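Local structure of ESAT-6/WXG100 secretion system protein (Streptococcus gallolyticus, 7JQE) at residues V273-T278 with L377-N382; V329-V334 with L357-T362; T338-F341 with S346-K349. The protein probably serves as a subunit of the type VIIb secretion system, a membrane-associated machinery for bacterial toxin transport, and this fragment belongs to its extracellular region. All blocks are in the same frame, centred on the assembly; numbering follows the deposited sequence.

Interaction 1 of 3, residues V273-T278 with L377-N382; sequences VDVAPT and LNIGDN
Val275 and Ile379 make the closer of two apolar contacts that join opposing strands near the end of a beta sandwich. The closest atoms are Val275 CG1 and Ile379 CD1, 3.6 Å apart, where the two side chains cross at a slant rather than lying side by side. Ile379 carries CG1 beside its backbone N and anti to the carbonyl carbon (chi1 -55°), and the extended second torsion (chi2 175°) then sends CD1 across to the valine. Two residues earlier on each strand, Val273 CG2 faces Leu377 CD2 at 4.3 Å. Beyond Ile379 the chain reverses in a type II' turn, with Gly380 at positive phi and paired backbone bonds, Ile379 N to Asn382 O at 2.9 Å and Asn382 N to Ile379 O at 3.0 Å. Leu377 and Ile379 also pack on Val329 of strand 327-335, while Val273 and Val275 rest on Leu357 of strand 355-363. The outer edge of strand 268-275 meets the second subunit, where the backbone of Asp274 is hydrogen-bonded and its carboxylate forms a salt bridge with Arg383 of that other chain, so the contact lies between the two sheets of its own chain, and both strands also touch a neighbouring copy.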
ATOM      1  N   VAL A 273     -55.146 -33.965 -31.485  1.00 90.41           N
ATOM      2  CA  VAL A 273     -54.873 -35.078 -32.385  1.00 87.73           C
ATOM      3  C   VAL A 273     -56.132 -35.386 -33.183  1.00 89.59           C
ATOM      4  O   VAL A 273     -57.255 -35.162 -32.719  1.00 93.76           O
ATOM      5  CB  VAL A 273     -54.391 -36.324 -31.609  1.00 87.78           C
ATOM      6  CG1 VAL A 273     -55.405 -36.707 -30.542  1.00 85.25           C
ATOM      7  CG2 VAL A 273     -54.144 -37.487 -32.560  1.00 91.50           C
ATOM      8  N   ASP A 274     -55.939 -35.895 -34.400  1.00 80.41           N
ATOM      9  CA  ASP A 274     -57.039 -36.260 -35.287  1.00 83.16           C
ATOM     10  C   ASP A 274     -57.206 -37.776 -35.258  1.00 83.69           C
ATOM     11  O   ASP A 274     -56.392 -38.509 -35.831  1.00 84.19           O
ATOM     12  CB  ASP A 274     -56.792 -35.761 -36.710  1.00 85.26           C
ATOM     13  CG  ASP A 274     -56.611 -34.255 -36.782  1.00 91.31           C
ATOM     14  OD1 ASP A 274     -55.672 -33.797 -37.466  1.00 95.63           O
ATOM     15  OD2 ASP A 274     -57.399 -33.525 -36.144  1.00 96.32           O
ATOM     16  N   VAL A 275     -58.255 -38.243 -34.590  1.00 80.44           N
ATOM     17  CA  VAL A 275     -58.539 -39.665 -34.490  1.00 81.44           C
ATOM     18  C   VAL A 275     -59.648 -40.019 -35.473  1.00 87.31           C
ATOM     19  O   VAL A 275     -60.429 -39.170 -35.914  1.00 89.27           O
ATOM     20  CB  VAL A 275     -58.923 -40.079 -33.051  1.00 81.40           C
ATOM     21  CG1 VAL A 275     -57.775 -39.799 -32.091  1.00 77.28           C
ATOM     22  CG2 VAL A 275     -60.188 -39.360 -32.612  1.00 79.82           C
ATOM     23  N   ALA A 276     -59.719 -41.305 -35.822  1.00 86.91           N
ATOM     24  CA  ALA A 276     -60.717 -41.815 -36.749  1.00 90.37           C
ATOM     25  C   ALA A 276     -60.969 -43.283 -36.437  1.00 84.59           C
ATOM     26  O   ALA A 276     -60.019 -44.012 -36.116  1.00 84.03           O
ATOM     27  CB  ALA A 276     -60.279 -41.660 -38.209  1.00 83.70           C
ATOM     28  N   PRO A 277     -62.215 -43.741 -36.517  1.00 86.44           N
ATOM     29  CA  PRO A 277     -62.502 -45.151 -36.239  1.00 93.29           C
ATOM     30  C   PRO A 277     -61.870 -46.065 -37.277  1.00 93.83           C
ATOM     31  O   PRO A 277     -61.481 -45.643 -38.369  1.00 98.01           O
ATOM     32  CB  PRO A 277     -64.032 -45.220 -36.293  1.00 93.87           C
ATOM     33  CG  PRO A 277     -64.424 -44.075 -37.178  1.00 91.43           C
ATOM     34  CD  PRO A 277     -63.426 -42.988 -36.891  1.00 87.31           C
ATOM     35  N   THR A 278     -61.759 -47.341 -36.914  1.00101.10           N
ATOM     36  CA  THR A 278     -61.270 -48.371 -37.827  1.00110.33           C
ATOM     37  C   THR A 278     -62.470 -49.009 -38.519  1.00126.14           C
ATOM     38  O   THR A 278     -63.283 -49.685 -37.877  1.00127.45           O
ATOM     39  CB  THR A 278     -60.440 -49.419 -37.085  1.00108.80           C
ATOM     40  OG1 THR A 278     -61.306 -50.406 -36.511  1.00 99.36           O
ATOM     41  CG2 THR A 278     -59.620 -48.765 -35.975  1.00 88.01           C
ATOM     42  N   LEU A 377     -50.252 -43.149 -26.391  1.00 73.46           N
ATOM     43  CA  LEU A 377     -51.554 -42.834 -26.967  1.00 75.34           C
ATOM     44  C   LEU A 377     -52.037 -44.044 -27.757  1.00 78.13           C
ATOM     45  O   LEU A 377     -51.429 -44.416 -28.766  1.00 76.62           O
ATOM     46  CB  LEU A 377     -51.489 -41.598 -27.863  1.00 75.30           C
ATOM     47  CG  LEU A 377     -52.796 -41.239 -28.585  1.00 76.54           C
ATOM     48  CD1 LEU A 377     -53.871 -40.826 -27.591  1.00 74.50           C
ATOM     49  CD2 LEU A 377     -52.580 -40.149 -29.629  1.00 75.38           C
ATOM     50  N   ASN A 378     -53.122 -44.658 -27.294  1.00 76.52           N
ATOM     51  CA  ASN A 378     -53.673 -45.857 -27.914  1.00 79.75           C
ATOM     52  C   ASN A 378     -54.909 -45.489 -28.726  1.00 81.18           C
ATOM     53  O   ASN A 378     -55.895 -44.992 -28.171  1.00 84.98           O
ATOM     54  CB  ASN A 378     -54.021 -46.908 -26.858  1.00 79.86           C
ATOM     55  CG  ASN A 378     -52.841 -47.254 -25.970  1.00 94.98           C
ATOM     56  OD1 ASN A 378     -51.953 -48.011 -26.366  1.00 93.09           O
ATOM     57  ND2 ASN A 378     -52.826 -46.703 -24.760  1.00 87.53           N
ATOM     58  N   ILE A 379     -54.850 -45.727 -30.033  1.00 79.28           N
ATOM     59  CA  ILE A 379     -55.998 -45.599 -30.927  1.00 84.29           C
ATOM     60  C   ILE A 379     -56.222 -46.983 -31.519  1.00 89.24           C
ATOM     61  O   ILE A 379     -55.500 -47.395 -32.434  1.00 89.48           O
ATOM     62  CB  ILE A 379     -55.777 -44.556 -32.026  1.00 89.40           C
ATOM     63  CG1 ILE A 379     -55.399 -43.202 -31.419  1.00 77.47           C
ATOM     64  CG2 ILE A 379     -57.021 -44.450 -32.912  1.00 80.43           C
ATOM     65  CD1 ILE A 379     -55.043 -42.149 -32.446  1.00 76.52           C
ATOM     66  N   GLY A 380     -57.216 -47.704 -31.004  1.00 91.49           N
ATOM     67  CA  GLY A 380     -57.388 -49.081 -31.427  1.00 85.38           C
ATOM     68  C   GLY A 380     -56.170 -49.905 -31.057  1.00 91.43           C
ATOM     69  O   GLY A 380     -55.634 -49.801 -29.947  1.00 91.35           O
ATOM     70  N   ASP A 381     -55.716 -50.729 -32.001  1.00 91.09           N
ATOM     71  CA  ASP A 381     -54.509 -51.527 -31.813  1.00 88.54           C
ATOM     72  C   ASP A 381     -53.227 -50.732 -32.037  1.00 87.32           C
ATOM     73  O   ASP A 381     -52.137 -51.307 -31.928  1.00 88.08           O
ATOM     74  CB  ASP A 381     -54.527 -52.744 -32.745  1.00 94.21           C
ATOM     75  CG  ASP A 381     -55.488 -53.823 -32.279  1.00 99.62           C
ATOM     76  OD1 ASP A 381     -55.662 -53.980 -31.051  1.00100.58           O
ATOM     77  OD2 ASP A 381     -56.069 -54.516 -33.142  1.00101.62           O
ATOM     78  N   ASN A 382     -53.328 -49.440 -32.343  1.00 88.76           N
ATOM     79  CA  ASN A 382     -52.163 -48.585 -32.533  1.00 85.59           C
ATOM     80  C   ASN A 382     -51.728 -47.993 -31.197  1.00 82.10           C
ATOM     81  O   ASN A 382     -52.558 -47.480 -30.439  1.00 85.75           O
ATOM     82  CB  ASN A 382     -52.479 -47.464 -33.526  1.00 81.65           C
ATOM     83  CG  ASN A 382     -52.511 -47.943 -34.963  1.00 83.58           C
ATOM     84  OD1 ASN A 382     -51.762 -48.838 -35.349  1.00 95.11           O
ATOM     85  ND2 ASN A 382     -53.375 -47.339 -35.767  1.00 84.07           N
TER

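Interaction 2 of 3, residues V329-V334 with L357-T362; sequences VTISNV and LKISYT
Ile331 and Ile359 illustrate how two strands of facing sheets can meet through side chains alone: they reach toward each other tip to tip, with Ile331 CD1 4.2 Å from Ile359 CG2. The two isoleucines offer different branches. In Ile331 the longer arm does the touching, whereas Ile359 uses its short CG2 methyl, which stands anti to the backbone N because chi1 is -57°. The second pair is alike in spacing, with Val329 CG1 and Leu357 CD1 4.2 Å apart; in the leucine a fully extended chi2 of 179° carries CD1 out to the valine. All four residues are buried, and Val339 and Phe341 of strand 337-341 pack against the isoleucines at the flank. The reverse faces of the strands are more polar and more open to solvent. Thr330 and Ser332 turn outward, where both hydroxyls are hydrogen-bonded to the amide nitrogen of Asn378 in the adjoining strand, while Lys358 lies exposed on the far face of the other sheet. At Asn333, which has positive phi, the first strand turns a corner. With CA atoms of Ile331 and Ile359 9.3 Å apart and no backbone bond between the two segments, this is the face-to-face packing of a beta sandwich, here between a four-stranded and a three-stranded antiparallel sheet.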
ATOM      1  N   VAL A 329     -60.126 -44.842 -27.684  1.00 88.27           N
ATOM      2  CA  VAL A 329     -58.844 -44.153 -27.609  1.00 82.40           C
ATOM      3  C   VAL A 329     -58.529 -43.884 -26.145  1.00 87.21           C
ATOM      4  O   VAL A 329     -59.398 -43.432 -25.389  1.00 82.43           O
ATOM      5  CB  VAL A 329     -58.870 -42.843 -28.419  1.00 85.09           C
ATOM      6  CG1 VAL A 329     -57.522 -42.138 -28.343  1.00 80.00           C
ATOM      7  CG2 VAL A 329     -59.261 -43.128 -29.865  1.00 80.90           C
ATOM      8  N   THR A 330     -57.285 -44.155 -25.744  1.00 79.85           N
ATOM      9  CA  THR A 330     -56.909 -44.098 -24.337  1.00 80.27           C
ATOM     10  C   THR A 330     -55.520 -43.496 -24.173  1.00 79.09           C
ATOM     11  O   THR A 330     -54.759 -43.341 -25.132  1.00 82.68           O
ATOM     12  CB  THR A 330     -56.932 -45.486 -23.687  1.00 86.42           C
ATOM     13  OG1 THR A 330     -55.877 -46.287 -24.238  1.00 84.75           O
ATOM     14  CG2 THR A 330     -58.270 -46.169 -23.928  1.00 83.37           C
ATOM     15  N   ILE A 331     -55.201 -43.170 -22.922  1.00 78.47           N
ATOM     16  CA  ILE A 331     -53.896 -42.661 -22.513  1.00 78.76           C
ATOM     17  C   ILE A 331     -53.365 -43.597 -21.436  1.00 76.40           C
ATOM     18  O   ILE A 331     -53.975 -43.722 -20.367  1.00 87.35           O
ATOM     19  CB  ILE A 331     -53.989 -41.220 -21.983  1.00 74.36           C
ATOM     20  CG1 ILE A 331     -54.457 -40.268 -23.085  1.00 73.72           C
ATOM     21  CG2 ILE A 331     -52.660 -40.780 -21.392  1.00 72.80           C
ATOM     22  CD1 ILE A 331     -55.168 -39.041 -22.561  1.00 73.52           C
ATOM     23  N   SER A 332     -52.234 -44.245 -21.706  1.00 76.08           N
ATOM     24  CA  SER A 332     -51.704 -45.254 -20.799  1.00 80.60           C
ATOM     25  C   SER A 332     -50.232 -44.999 -20.499  1.00 80.15           C
ATOM     26  O   SER A 332     -49.528 -44.315 -21.246  1.00 85.45           O
ATOM     27  CB  SER A 332     -51.873 -46.668 -21.374  1.00 78.94           C
ATOM     28  OG  SER A 332     -51.056 -46.855 -22.516  1.00 87.75           O
ATOM     29  N   ASN A 333     -49.779 -45.568 -19.379  1.00 83.26           N
ATOM     30  CA  ASN A 333     -48.365 -45.579 -18.998  1.00 85.85           C
ATOM     31  C   ASN A 333     -47.790 -44.165 -18.912  1.00 86.61           C
ATOM     32  O   ASN A 333     -46.735 -43.861 -19.473  1.00 84.74           O
ATOM     33  CB  ASN A 333     -47.549 -46.451 -19.959  1.00 85.39           C
ATOM     34  CG  ASN A 333     -48.018 -47.902 -19.973  1.00111.98           C
ATOM     35  OD1 ASN A 333     -48.408 -48.454 -18.941  1.00110.71           O
ATOM     36  ND2 ASN A 333     -47.987 -48.524 -21.150  1.00120.27           N
ATOM     37  N   VAL A 334     -48.488 -43.299 -18.183  1.00 89.59           N
ATOM     38  CA  VAL A 334     -48.057 -41.919 -17.988  1.00 77.33           C
ATOM     39  C   VAL A 334     -47.061 -41.858 -16.842  1.00 75.32           C
ATOM     40  O   VAL A 334     -47.190 -42.579 -15.846  1.00 81.71           O
ATOM     41  CB  VAL A 334     -49.260 -40.998 -17.714  1.00 72.46           C
ATOM     42  CG1 VAL A 334     -48.783 -39.588 -17.410  1.00 75.36           C
ATOM     43  CG2 VAL A 334     -50.204 -40.994 -18.897  1.00 71.58           C
ATOM     44  N   LEU A 357     -59.305 -34.559 -30.822  1.00 98.24           N
ATOM     45  CA  LEU A 357     -59.278 -34.683 -29.372  1.00 96.41           C
ATOM     46  C   LEU A 357     -58.185 -33.791 -28.802  1.00 96.08           C
ATOM     47  O   LEU A 357     -57.098 -33.677 -29.378  1.00101.80           O
ATOM     48  CB  LEU A 357     -59.047 -36.133 -28.937  1.00 94.63           C
ATOM     49  CG  LEU A 357     -60.082 -37.168 -29.374  1.00 89.89           C
ATOM     50  CD1 LEU A 357     -59.688 -38.555 -28.883  1.00 92.81           C
ATOM     51  CD2 LEU A 357     -61.475 -36.795 -28.881  1.00 86.96           C
ATOM     52  N   LYS A 358     -58.481 -33.160 -27.671  1.00 87.43           N
ATOM     53  CA  LYS A 358     -57.551 -32.274 -26.989  1.00 81.83           C
ATOM     54  C   LYS A 358     -57.032 -32.974 -25.742  1.00 83.33           C
ATOM     55  O   LYS A 358     -57.813 -33.550 -24.977  1.00 89.27           O
ATOM     56  CB  LYS A 358     -58.233 -30.953 -26.622  1.00 82.66           C
ATOM     57  CG  LYS A 358     -59.082 -30.374 -27.747  1.00 87.43           C
ATOM     58  CD  LYS A 358     -58.232 -29.695 -28.807  1.00 95.44           C
ATOM     59  CE  LYS A 358     -57.687 -28.374 -28.290  1.00104.33           C
ATOM     60  NZ  LYS A 358     -58.787 -27.468 -27.850  1.00109.09           N
ATOM     61  N   ILE A 359     -55.719 -32.934 -25.543  1.00 83.35           N
ATOM     62  CA  ILE A 359     -55.072 -33.606 -24.425  1.00 82.68           C
ATOM     63  C   ILE A 359     -54.316 -32.574 -23.605  1.00 77.44           C
ATOM     64  O   ILE A 359     -53.490 -31.828 -24.143  1.00 77.38           O
ATOM     65  CB  ILE A 359     -54.131 -34.724 -24.908  1.00 80.08           C
ATOM     66  CG1 ILE A 359     -54.913 -35.735 -25.752  1.00 73.40           C
ATOM     67  CG2 ILE A 359     -53.467 -35.409 -23.723  1.00 75.43           C
ATOM     68  CD1 ILE A 359     -54.074 -36.873 -26.287  1.00 71.38           C
ATOM     69  N   SER A 360     -54.607 -32.529 -22.311  1.00 76.45           N
ATOM     70  CA  SER A 360     -53.921 -31.656 -21.371  1.00 72.78           C
ATOM     71  C   SER A 360     -52.862 -32.454 -20.624  1.00 78.03           C
ATOM     72  O   SER A 360     -53.152 -33.525 -20.082  1.00 88.26           O
ATOM     73  CB  SER A 360     -54.908 -31.039 -20.379  1.00 71.41           C
ATOM     74  OG  SER A 360     -54.262 -30.685 -19.165  1.00 77.15           O
ATOM     75  N   TYR A 361     -51.636 -31.938 -20.603  1.00 74.41           N
ATOM     76  CA  TYR A 361     -50.573 -32.537 -19.815  1.00 73.36           C
ATOM     77  C   TYR A 361     -49.979 -31.485 -18.889  1.00 77.51           C
ATOM     78  O   TYR A 361     -49.927 -30.297 -19.219  1.00 73.52           O
ATOM     79  CB  TYR A 361     -49.481 -33.169 -20.697  1.00 63.80           C
ATOM     80  CG  TYR A 361     -48.725 -32.218 -21.599  1.00 75.38           C
ATOM     81  CD1 TYR A 361     -47.685 -31.430 -21.105  1.00 71.96           C
ATOM     82  CD2 TYR A 361     -49.022 -32.136 -22.954  1.00 67.62           C
ATOM     83  CE1 TYR A 361     -46.981 -30.571 -21.935  1.00 61.65           C
ATOM     84  CE2 TYR A 361     -48.323 -31.284 -23.791  1.00 61.56           C
ATOM     85  CZ  TYR A 361     -47.304 -30.505 -23.279  1.00 72.35           C
ATOM     86  OH  TYR A 361     -46.612 -29.659 -24.116  1.00 69.46           O
ATOM     87  N   THR A 362     -49.550 -31.940 -17.716  1.00 79.79           N
ATOM     88  CA  THR A 362     -49.067 -31.056 -16.661  1.00 73.49           C
ATOM     89  C   THR A 362     -47.866 -31.722 -16.004  1.00 74.37           C
ATOM     90  O   THR A 362     -48.006 -32.779 -15.381  1.00 78.93           O
ATOM     91  CB  THR A 362     -50.165 -30.773 -15.633  1.00 72.56           C
ATOM     92  OG1 THR A 362     -51.278 -30.143 -16.280  1.00 65.24           O
ATOM     93  CG2 THR A 362     -49.640 -29.864 -14.528  1.00 69.94           C
TER

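Interaction 3 of 3, residues T338-F341 with S346-K349; sequences TVVF and SVSK
Lys349 lays its aliphatic chain over one face of the Phe341 ring, a CH-pi contact in which CD stands 4.3 Å from the centroid of that ring and only 10° off its normal. The lysine and phenylalanine side chains slide past each other in opposite directions, so that NZ ends 3.8 Å from Phe341 CB. Extended torsions keep the lysine straight as far as CE, and a bend at the last one (chi4 54°) turns the ammonium toward Asp343 and Asp344, with which it makes salt bridges. These two carboxylates would be expected to favour its charged form while the methylene groups stay against the ring. The ring edge meets backbone: Phe341 CE2 approaches Val347 C at 3.7 Å, and Ser348 N lies near the ring plane. Beside this packing a single backbone hydrogen bond, from Phe341 N to Ser346 O at 2.8 Å, closes the connecting loop, with an N-H...O angle of 161°. On the more exposed side the only apolar pair is Val340 CG1 with Val347 CG1, 4.2 Å apart. Since strand 337-341 edges the three-stranded sheet and strand 348-351 the four-stranded one, the arrangement resembles a beta arch, the type of connection that carries a chain from one sheet of a sandwich to the other.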
ATOM      1  N   THR A 338     -49.428 -35.410 -15.151  1.00 67.11           N
ATOM      2  CA  THR A 338     -50.773 -35.907 -15.408  1.00 82.33           C
ATOM      3  C   THR A 338     -51.155 -35.605 -16.849  1.00 77.13           C
ATOM      4  O   THR A 338     -51.007 -34.471 -17.313  1.00 70.43           O
ATOM      5  CB  THR A 338     -51.795 -35.290 -14.446  1.00 89.78           C
ATOM      6  OG1 THR A 338     -51.763 -33.865 -14.560  1.00107.87           O
ATOM      7  CG2 THR A 338     -51.485 -35.688 -13.006  1.00 80.26           C
ATOM      8  N   VAL A 339     -51.643 -36.622 -17.553  1.00 83.04           N
ATOM      9  CA  VAL A 339     -52.061 -36.491 -18.943  1.00 75.56           C
ATOM     10  C   VAL A 339     -53.486 -37.011 -19.047  1.00 77.02           C
ATOM     11  O   VAL A 339     -53.757 -38.163 -18.686  1.00 82.82           O
ATOM     12  CB  VAL A 339     -51.124 -37.243 -19.899  1.00 68.52           C
ATOM     13  CG1 VAL A 339     -51.478 -36.930 -21.337  1.00 68.29           C
ATOM     14  CG2 VAL A 339     -49.681 -36.863 -19.612  1.00 66.91           C
ATOM     15  N   VAL A 340     -54.396 -36.162 -19.522  1.00 71.29           N
ATOM     16  CA  VAL A 340     -55.820 -36.470 -19.528  1.00 73.18           C
ATOM     17  C   VAL A 340     -56.471 -35.717 -20.678  1.00 80.48           C
ATOM     18  O   VAL A 340     -55.974 -34.677 -21.118  1.00 82.87           O
ATOM     19  CB  VAL A 340     -56.485 -36.104 -18.179  1.00 78.02           C
ATOM     20  CG1 VAL A 340     -55.835 -36.867 -17.026  1.00 74.52           C
ATOM     21  CG2 VAL A 340     -56.407 -34.602 -17.939  1.00 73.73           C
ATOM     22  N   PHE A 341     -57.587 -36.256 -21.173  1.00 74.72           N
ATOM     23  CA  PHE A 341     -58.375 -35.555 -22.178  1.00 75.09           C
ATOM     24  C   PHE A 341     -58.984 -34.293 -21.578  1.00 95.44           C
ATOM     25  O   PHE A 341     -59.484 -34.302 -20.449  1.00104.08           O
ATOM     26  CB  PHE A 341     -59.475 -36.462 -22.733  1.00 81.02           C
ATOM     27  CG  PHE A 341     -58.957 -37.584 -23.588  1.00 78.73           C
ATOM     28  CD1 PHE A 341     -58.333 -37.318 -24.795  1.00 75.63           C
ATOM     29  CD2 PHE A 341     -59.093 -38.902 -23.187  1.00 78.11           C
ATOM     30  CE1 PHE A 341     -57.850 -38.342 -25.583  1.00 75.64           C
ATOM     31  CE2 PHE A 341     -58.612 -39.933 -23.970  1.00 77.86           C
ATOM     32  CZ  PHE A 341     -57.990 -39.651 -25.170  1.00 76.75           C
ATOM     33  N   SER A 346     -60.786 -37.347 -18.466  1.00 81.51           N
ATOM     34  CA  SER A 346     -60.778 -38.792 -18.615  1.00 84.67           C
ATOM     35  C   SER A 346     -59.507 -39.248 -19.320  1.00 85.24           C
ATOM     36  O   SER A 346     -58.762 -38.455 -19.902  1.00 86.94           O
ATOM     37  CB  SER A 346     -62.009 -39.250 -19.399  1.00 89.16           C
ATOM     38  OG  SER A 346     -62.009 -38.685 -20.700  1.00 82.35           O
ATOM     39  N   VAL A 347     -59.268 -40.555 -19.257  1.00 80.70           N
ATOM     40  CA  VAL A 347     -58.128 -41.178 -19.911  1.00 79.54           C
ATOM     41  C   VAL A 347     -58.546 -42.161 -20.991  1.00 90.00           C
ATOM     42  O   VAL A 347     -57.680 -42.714 -21.677  1.00 91.74           O
ATOM     43  CB  VAL A 347     -57.204 -41.870 -18.889  1.00 84.38           C
ATOM     44  CG1 VAL A 347     -56.597 -40.843 -17.948  1.00 78.34           C
ATOM     45  CG2 VAL A 347     -57.973 -42.923 -18.109  1.00 81.92           C
ATOM     46  N   SER A 348     -59.846 -42.390 -21.168  1.00 82.22           N
ATOM     47  CA  SER A 348     -60.349 -43.349 -22.142  1.00 90.53           C
ATOM     48  C   SER A 348     -61.543 -42.753 -22.872  1.00 90.26           C
ATOM     49  O   SER A 348     -62.453 -42.204 -22.241  1.00 85.00           O
ATOM     50  CB  SER A 348     -60.744 -44.667 -21.465  1.00 85.40           C
ATOM     51  OG  SER A 348     -61.082 -45.649 -22.423  1.00 94.97           O
ATOM     52  N   LYS A 349     -61.535 -42.866 -24.198  1.00 84.65           N
ATOM     53  CA  LYS A 349     -62.632 -42.393 -25.026  1.00 88.70           C
ATOM     54  C   LYS A 349     -62.955 -43.433 -26.089  1.00 92.10           C
ATOM     55  O   LYS A 349     -62.087 -44.198 -26.517  1.00 85.15           O
ATOM     56  CB  LYS A 349     -62.301 -41.054 -25.695  1.00 87.73           C
ATOM     57  CG  LYS A 349     -62.937 -39.849 -25.032  1.00 94.50           C
ATOM     58  CD  LYS A 349     -62.523 -38.562 -25.732  1.00 97.23           C
ATOM     59  CE  LYS A 349     -63.254 -37.361 -25.157  1.00 93.24           C
ATOM     60  NZ  LYS A 349     -63.093 -37.274 -23.684  1.00 92.75           N
TER

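How the interactions relate
The three contacts follow one layout, in which two antiparallel sheets face each other and the chain passes between them. Interactions 1 and 2 both lie in the buried interior and rest on aliphatic side chains alone; they meet where Val273 O pairs with Leu357 N. Interaction 3, centred about 4 Å from the centre of interaction 2, lies at the edge and is partly exposed, so its chemistry is mixed: an aromatic face, a charged lysine and a backbone bond. Along the chain, interaction 3 is nested within the loop closed by interaction 2, which in turn is nested within that of interaction 1. Of the three, interaction 1 alone touches the second subunit.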